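Local coordinates for protein tannase (Lactobacillus plantarum, PDB 4J0G) that probably hydrolyses the galloyl ester bonds of tannins, as a serine esterase of the alpha/beta-hydrolase fold, at residues A[4-9]-A[35-40]; A[202-207]-A[411-416]. All coordinates share one frame; numbering follows the deposited sequence.

Contact 1. Residues A[4-9]-A[35-40]; sequences NRLIFD and YVQHPV
An Asx turn at Asn4, in the loop that leads into the first strand, meets Gln37 in the loop that follows strand 23-33. The turn is closed by Asn4 OD1, which accepts the N-H of Leu6 at 3.0 Å, from a donor standing well above the carbonyl plane. The backbone O of Asn4 faces residues 35-40, where Gln37 NE2 donates to Asn4 O at 2.9 Å. This bond is nearly straight at the hydrogen (169°), and the oxygen lies in the plane of the Gln37 amide. Gln37 reaches it with a chain extended beyond CG (chi2 -173°), which brings its nitrogen to the turn. Arg5 NH1 comes within 3.5 Å of Gln37 NE2, the two flat groups turned 47° apart; both are donors, and NH1 finds its acceptor in Met2 O. Asn4 ND2 reaches across to Gln34 O, just before residues 35-40. Beneath the polar pair, Leu6 crosses the Gln37 side chain at about a right angle, CD1 and CD2 each 3.9 Å from Gln37 CG. Tyr35 and Val36 point the other way, onto helix 132-146, while Leu6 O and Phe8 N share the side-chain amide of Asn147. Side-chain bonds from Gln37 and Asn4, with Leu6 packed against Gln37, thus join two irregular loops: an Asx turn in the N-terminal loop is pinned to the loop beyond the hairpin of strands 14-20 and 23-33.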
loop_
_atom_site.group_PDB
_atom_site.type_symbol
_atom_site.label_atom_id
_atom_site.label_comp_id
_atom_site.label_asym_id
_atom_site.label_seq_id
_atom_site.Cartn_x
_atom_site.Cartn_y
_atom_site.Cartn_z
ATOM N N ASN A 4 31.058 0.683 5.885
ATOM C CA ASN A 4 29.970 1.652 5.815
ATOM C C ASN A 4 29.321 1.864 7.178
ATOM O O ASN A 4 28.643 0.981 7.709
ATOM C CB ASN A 4 28.914 1.152 4.830
ATOM C CG ASN A 4 27.752 2.109 4.676
ATOM O OD1 ASN A 4 27.759 3.207 5.230
ATOM N ND2 ASN A 4 26.742 1.693 3.925
ATOM N N ARG A 5 29.557 3.041 7.751
ATOM C CA ARG A 5 29.112 3.323 9.106
ATOM C C ARG A 5 27.655 3.794 9.175
ATOM O O ARG A 5 27.135 4.041 10.269
ATOM C CB ARG A 5 30.018 4.387 9.736
ATOM C CG ARG A 5 31.509 4.083 9.604
ATOM C CD ARG A 5 31.847 2.689 10.098
ATOM N NE ARG A 5 31.510 2.478 11.498
ATOM C CZ ARG A 5 31.134 1.303 11.992
ATOM N NH1 ARG A 5 31.035 0.249 11.192
ATOM N NH2 ARG A 5 30.838 1.181 13.279
ATOM N N LEU A 6 26.999 3.921 8.019
ATOM C CA LEU A 6 25.604 4.391 7.964
ATOM C C LEU A 6 25.372 5.756 8.610
ATOM O O LEU A 6 24.305 6.012 9.166
ATOM C CB LEU A 6 24.552 3.368 8.432
ATOM C CG LEU A 6 24.318 1.979 7.817
ATOM C CD1 LEU A 6 25.302 1.607 6.727
ATOM C CD2 LEU A 6 24.239 0.900 8.886
ATOM N N ILE A 7 26.387 6.614 8.563
ATOM C CA ILE A 7 26.281 7.959 9.107
ATOM C C ILE A 7 25.997 8.952 7.977
ATOM O O ILE A 7 26.802 9.113 7.058
ATOM C CB ILE A 7 27.566 8.345 9.867
ATOM C CG1 ILE A 7 27.718 7.465 11.111
ATOM C CG2 ILE A 7 27.563 9.824 10.237
ATOM C CD1 ILE A 7 29.085 7.540 11.771
ATOM N N PHE A 8 24.851 9.623 8.064
ATOM C CA PHE A 8 24.492 10.649 7.094
ATOM C C PHE A 8 25.286 11.902 7.404
ATOM O O PHE A 8 25.502 12.240 8.569
ATOM C CB PHE A 8 22.994 10.951 7.126
ATOM C CG PHE A 8 22.560 11.982 6.120
ATOM C CD1 PHE A 8 22.334 11.620 4.801
ATOM C CD2 PHE A 8 22.382 13.310 6.485
ATOM C CE1 PHE A 8 21.930 12.564 3.863
ATOM C CE2 PHE A 8 21.978 14.257 5.551
ATOM C CZ PHE A 8 21.755 13.881 4.240
ATOM N N ASP A 9 25.714 12.593 6.357
ATOM C CA ASP A 9 26.437 13.836 6.526
ATOM C C ASP A 9 25.704 14.860 5.662
ATOM O O ASP A 9 25.581 14.693 4.446
ATOM C CB ASP A 9 27.878 13.600 6.066
ATOM C CG ASP A 9 28.779 14.789 6.289
ATOM O OD1 ASP A 9 28.335 15.776 6.907
ATOM O OD2 ASP A 9 29.956 14.710 5.873
ATOM N N TYR A 35 22.048 2.207 2.371
ATOM C CA TYR A 35 21.430 2.294 3.689
ATOM C C TYR A 35 21.597 1.039 4.544
ATOM O O TYR A 35 21.142 1.004 5.687
ATOM C CB TYR A 35 19.958 2.734 3.592
ATOM C CG TYR A 35 19.038 1.815 2.817
ATOM C CD1 TYR A 35 18.461 0.707 3.430
ATOM C CD2 TYR A 35 18.751 2.047 1.478
ATOM C CE1 TYR A 35 17.614 -0.138 2.736
ATOM C CE2 TYR A 35 17.908 1.202 0.772
ATOM C CZ TYR A 35 17.342 0.108 1.410
ATOM O OH TYR A 35 16.501 -0.737 0.726
ATOM N N VAL A 36 22.246 0.014 3.995
ATOM C CA VAL A 36 22.648 -1.138 4.804
ATOM C C VAL A 36 24.109 -1.517 4.567
ATOM O O VAL A 36 24.699 -1.135 3.557
ATOM C CB VAL A 36 21.733 -2.358 4.562
ATOM C CG1 VAL A 36 20.302 -2.029 4.953
ATOM C CG2 VAL A 36 21.807 -2.806 3.114
ATOM N N GLN A 37 24.688 -2.286 5.487
ATOM C CA GLN A 37 26.101 -2.647 5.372
ATOM C C GLN A 37 26.351 -3.791 4.407
ATOM O O GLN A 37 27.412 -3.864 3.795
ATOM C CB GLN A 37 26.700 -2.999 6.735
ATOM C CG GLN A 37 26.798 -1.835 7.693
ATOM C CD GLN A 37 27.538 -2.197 8.961
ATOM O OE1 GLN A 37 27.333 -3.267 9.527
ATOM N NE2 GLN A 37 28.426 -1.314 9.402
ATOM N N HIS A 38 25.384 -4.689 4.274
ATOM C CA HIS A 38 25.585 -5.842 3.410
ATOM C C HIS A 38 24.439 -5.964 2.414
ATOM O O HIS A 38 23.655 -6.910 2.467
ATOM C CB HIS A 38 25.743 -7.134 4.217
ATOM C CG HIS A 38 26.744 -7.042 5.330
ATOM N ND1 HIS A 38 28.101 -6.950 5.106
ATOM C CD2 HIS A 38 26.587 -7.075 6.676
ATOM C CE1 HIS A 38 28.734 -6.902 6.264
ATOM N NE2 HIS A 38 27.840 -6.980 7.233
ATOM N N PRO A 39 24.322 -4.982 1.516
ATOM C CA PRO A 39 23.281 -5.059 0.491
ATOM C C PRO A 39 23.547 -6.239 -0.435
ATOM O O PRO A 39 24.708 -6.588 -0.662
ATOM C CB PRO A 39 23.447 -3.741 -0.268
ATOM C CG PRO A 39 24.861 -3.355 -0.037
ATOM C CD PRO A 39 25.197 -3.813 1.339
ATOM N N VAL A 40 22.492 -6.851 -0.958
ATOM C CA VAL A 40 22.645 -7.940 -1.915
ATOM C C VAL A 40 22.287 -7.532 -3.344
ATOM O O VAL A 40 22.441 -8.315 -4.281
ATOM C CB VAL A 40 21.796 -9.148 -1.498
ATOM C CG1 VAL A 40 22.271 -9.675 -0.152
ATOM C CG2 VAL A 40 20.326 -8.759 -1.433
#

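Contact 2. Residues A[202-207]-A[411-416]; sequences SAYCPI and HWRIRH. With HG (mercury (II) ion), chain D.
Tyr204 leans across Arg413 and Arg415 on one face of the sheet. Ring atom CD1 lies 3.7 Å from Arg415 CB, while the hydroxyl comes to the edge of the Arg413 guanidinium, OH 3.5 Å from NH1, with ring and guanidinium planes 64° apart. Arg415 CZ lies 3.4 Å above the Arg413 guanidinium plane, toward its rim, with the two groups tilted against each other; Asp457 and Asp443, in salt bridges to Arg413 and Arg415 respectively, probably offset their like charge. Arg413 gets there with an extended chain, its CG trans to the main-chain nitrogen (chi1 -176°). Asp457 also takes a hydrogen bond from Tyr204 OH, and a phenylalanine in place of Tyr204 would probably leave that Asp457 oxygen without this partner. Backbones of strands 200-204 and 411-415 run parallel in the central sheet of the alpha/beta-hydrolase fold, with Ala203 N bonded to Arg413 O, and Arg415 N to Ala203 O. Past the strand ends, Cys205 SG lies in the plane of the His416 ring at its edge, 3.7 Å from CD2. His416 NE2 bonds Asp422, a 3,4-dihydroxybenzoate-binding residue. Cys205 SG also holds a mercury ion at 2.6 Å, together with two waters.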
loop_
_atom_site.group_PDB
_atom_site.type_symbol
_atom_site.label_atom_id
_atom_site.label_comp_id
_atom_site.label_asym_id
_atom_site.label_seq_id
_atom_site.Cartn_x
_atom_site.Cartn_y
_atom_site.Cartn_z
ATOM N N SER A 202 0.140 6.569 4.963
ATOM C CA SER A 202 -0.668 6.878 3.798
ATOM C C SER A 202 -0.646 5.671 2.883
ATOM O O SER A 202 0.425 5.175 2.536
ATOM C CB SER A 202 -0.080 8.088 3.076
ATOM O OG SER A 202 -0.716 8.291 1.831
ATOM N N ALA A 203 -1.825 5.187 2.499
ATOM C CA ALA A 203 -1.890 4.041 1.602
ATOM C C ALA A 203 -2.984 4.161 0.547
ATOM O O ALA A 203 -4.160 4.362 0.862
ATOM C CB ALA A 203 -2.074 2.759 2.412
ATOM N N TYR A 204 -2.572 4.020 -0.710
ATOM C CA TYR A 204 -3.487 3.970 -1.843
ATOM C C TYR A 204 -3.690 2.543 -2.321
ATOM O O TYR A 204 -2.717 1.822 -2.554
ATOM C CB TYR A 204 -2.980 4.851 -2.977
ATOM C CG TYR A 204 -2.954 6.317 -2.611
ATOM C CD1 TYR A 204 -4.075 7.120 -2.805
ATOM C CD2 TYR A 204 -1.818 6.895 -2.054
ATOM C CE1 TYR A 204 -4.060 8.459 -2.460
ATOM C CE2 TYR A 204 -1.794 8.228 -1.711
ATOM C CZ TYR A 204 -2.916 9.006 -1.914
ATOM O OH TYR A 204 -2.891 10.336 -1.573
ATOM N N CYS A 205 -4.948 2.147 -2.475
ATOM C CA CYS A 205 -5.294 0.808 -2.939
ATOM C C CYS A 205 -4.307 -0.254 -2.460
ATOM O O CYS A 205 -3.694 -0.937 -3.282
ATOM C CB CYS A 205 -5.315 0.781 -4.464
ATOM S SG CYS A 205 -5.891 2.288 -5.250
ATOM N N PRO A 206 -4.132 -0.397 -1.139
ATOM C CA PRO A 206 -3.130 -1.375 -0.699
ATOM C C PRO A 206 -3.485 -2.806 -1.113
ATOM O O PRO A 206 -4.541 -3.305 -0.719
ATOM C CB PRO A 206 -3.156 -1.232 0.832
ATOM C CG PRO A 206 -4.506 -0.643 1.133
ATOM C CD PRO A 206 -4.802 0.273 -0.010
ATOM N N ILE A 207 -2.612 -3.473 -1.866
ATOM C CA ILE A 207 -2.889 -4.850 -2.242
ATOM C C ILE A 207 -2.281 -5.734 -1.159
ATOM O O ILE A 207 -1.113 -6.117 -1.229
ATOM C CB ILE A 207 -2.294 -5.185 -3.624
ATOM C CG1 ILE A 207 -2.863 -4.248 -4.698
ATOM C CG2 ILE A 207 -2.511 -6.655 -3.968
ATOM C CD1 ILE A 207 -4.382 -4.310 -4.862
ATOM N N HIS A 411 -1.825 6.814 13.206
ATOM C CA HIS A 411 -2.574 7.603 12.234
ATOM C C HIS A 411 -2.520 6.979 10.852
ATOM O O HIS A 411 -1.446 6.689 10.319
ATOM C CB HIS A 411 -2.002 9.021 12.131
ATOM C CG HIS A 411 -1.774 9.694 13.449
ATOM N ND1 HIS A 411 -2.805 10.126 14.255
ATOM C CD2 HIS A 411 -0.630 10.031 14.088
ATOM C CE1 HIS A 411 -2.305 10.691 15.340
ATOM N NE2 HIS A 411 -0.987 10.647 15.263
ATOM N N TRP A 412 -3.699 6.777 10.277
ATOM C CA TRP A 412 -3.829 6.097 8.999
ATOM C C TRP A 412 -4.708 6.869 8.031
ATOM O O TRP A 412 -5.761 7.387 8.407
ATOM C CB TRP A 412 -4.396 4.683 9.187
ATOM C CG TRP A 412 -3.527 3.773 9.984
ATOM C CD1 TRP A 412 -3.245 3.856 11.317
ATOM C CD2 TRP A 412 -2.800 2.644 9.488
ATOM N NE1 TRP A 412 -2.391 2.839 11.683
ATOM C CE2 TRP A 412 -2.102 2.084 10.576
ATOM C CE3 TRP A 412 -2.674 2.051 8.228
ATOM C CZ2 TRP A 412 -1.294 0.962 10.444
ATOM C CZ3 TRP A 412 -1.871 0.941 8.099
ATOM C CH2 TRP A 412 -1.190 0.406 9.199
ATOM N N ARG A 413 -4.263 6.949 6.783
ATOM C CA ARG A 413 -5.081 7.496 5.710
ATOM C C ARG A 413 -5.099 6.539 4.524
ATOM O O ARG A 413 -4.071 6.288 3.903
ATOM C CB ARG A 413 -4.611 8.890 5.292
ATOM C CG ARG A 413 -5.502 9.529 4.234
ATOM C CD ARG A 413 -5.014 10.916 3.861
ATOM N NE ARG A 413 -5.984 11.636 3.043
ATOM C CZ ARG A 413 -6.042 11.584 1.714
ATOM N NH1 ARG A 413 -5.178 10.849 1.027
ATOM N NH2 ARG A 413 -6.967 12.284 1.069
ATOM N N ILE A 414 -6.262 5.980 4.229
ATOM C CA ILE A 414 -6.340 4.967 3.196
ATOM C C ILE A 414 -7.310 5.414 2.108
ATOM O O ILE A 414 -8.393 5.915 2.405
ATOM C CB ILE A 414 -6.811 3.631 3.810
ATOM C CG1 ILE A 414 -5.826 3.176 4.890
ATOM C CG2 ILE A 414 -7.005 2.584 2.735
ATOM C CD1 ILE A 414 -6.244 1.925 5.627
ATOM N N ARG A 415 -6.925 5.215 0.852
ATOM C CA ARG A 415 -7.796 5.543 -0.268
ATOM C C ARG A 415 -7.814 4.380 -1.245
ATOM O O ARG A 415 -6.787 3.753 -1.505
ATOM C CB ARG A 415 -7.321 6.818 -0.957
ATOM C CG ARG A 415 -7.491 8.079 -0.123
ATOM C CD ARG A 415 -8.974 8.387 0.074
ATOM N NE ARG A 415 -9.208 9.644 0.786
ATOM C CZ ARG A 415 -9.227 9.779 2.109
ATOM N NH1 ARG A 415 -9.026 8.729 2.893
ATOM N NH2 ARG A 415 -9.459 10.968 2.649
ATOM N N HIS A 416 -8.992 4.097 -1.787
ATOM C CA HIS A 416 -9.135 3.121 -2.856
ATOM C C HIS A 416 -10.207 3.649 -3.816
ATOM O O HIS A 416 -11.321 3.924 -3.389
ATOM C CB HIS A 416 -9.501 1.765 -2.245
ATOM C CG HIS A 416 -9.622 0.654 -3.239
ATOM N ND1 HIS A 416 -10.554 -0.353 -3.121
ATOM C CD2 HIS A 416 -8.883 0.357 -4.334
ATOM C CE1 HIS A 416 -10.407 -1.205 -4.120
ATOM N NE2 HIS A 416 -9.399 -0.797 -4.871
HETATM HG HG HG D . -6.255 1.116 -7.499
HETATM O O HOH W 1 -7.205 -0.261 -9.835
HETATM O O HOH W 2 -4.239 -0.296 -6.684
#

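Overall arrangement
From the N terminus, contact 1 comes first: residues 4-9 are rejoined by 35-40, closing a short loop that contains the hairpin of strands 14-20 and 23-33 at one end of the mixed sheet. The chain then runs on through the strands and helices of the alpha/beta-hydrolase core before contact 2 opens at 202-207. Its return, at 411-416, closes a far longer loop of mostly helices and connections, bringing two neighbouring parallel strands together. The contacts therefore follow in series, neither nested nor crossed. Their centres lie 30 Å apart, with nearest atoms about 17 Å apart: contact 1 ties the sheet's N-terminal margin, contact 2 its interior beside the ligand site.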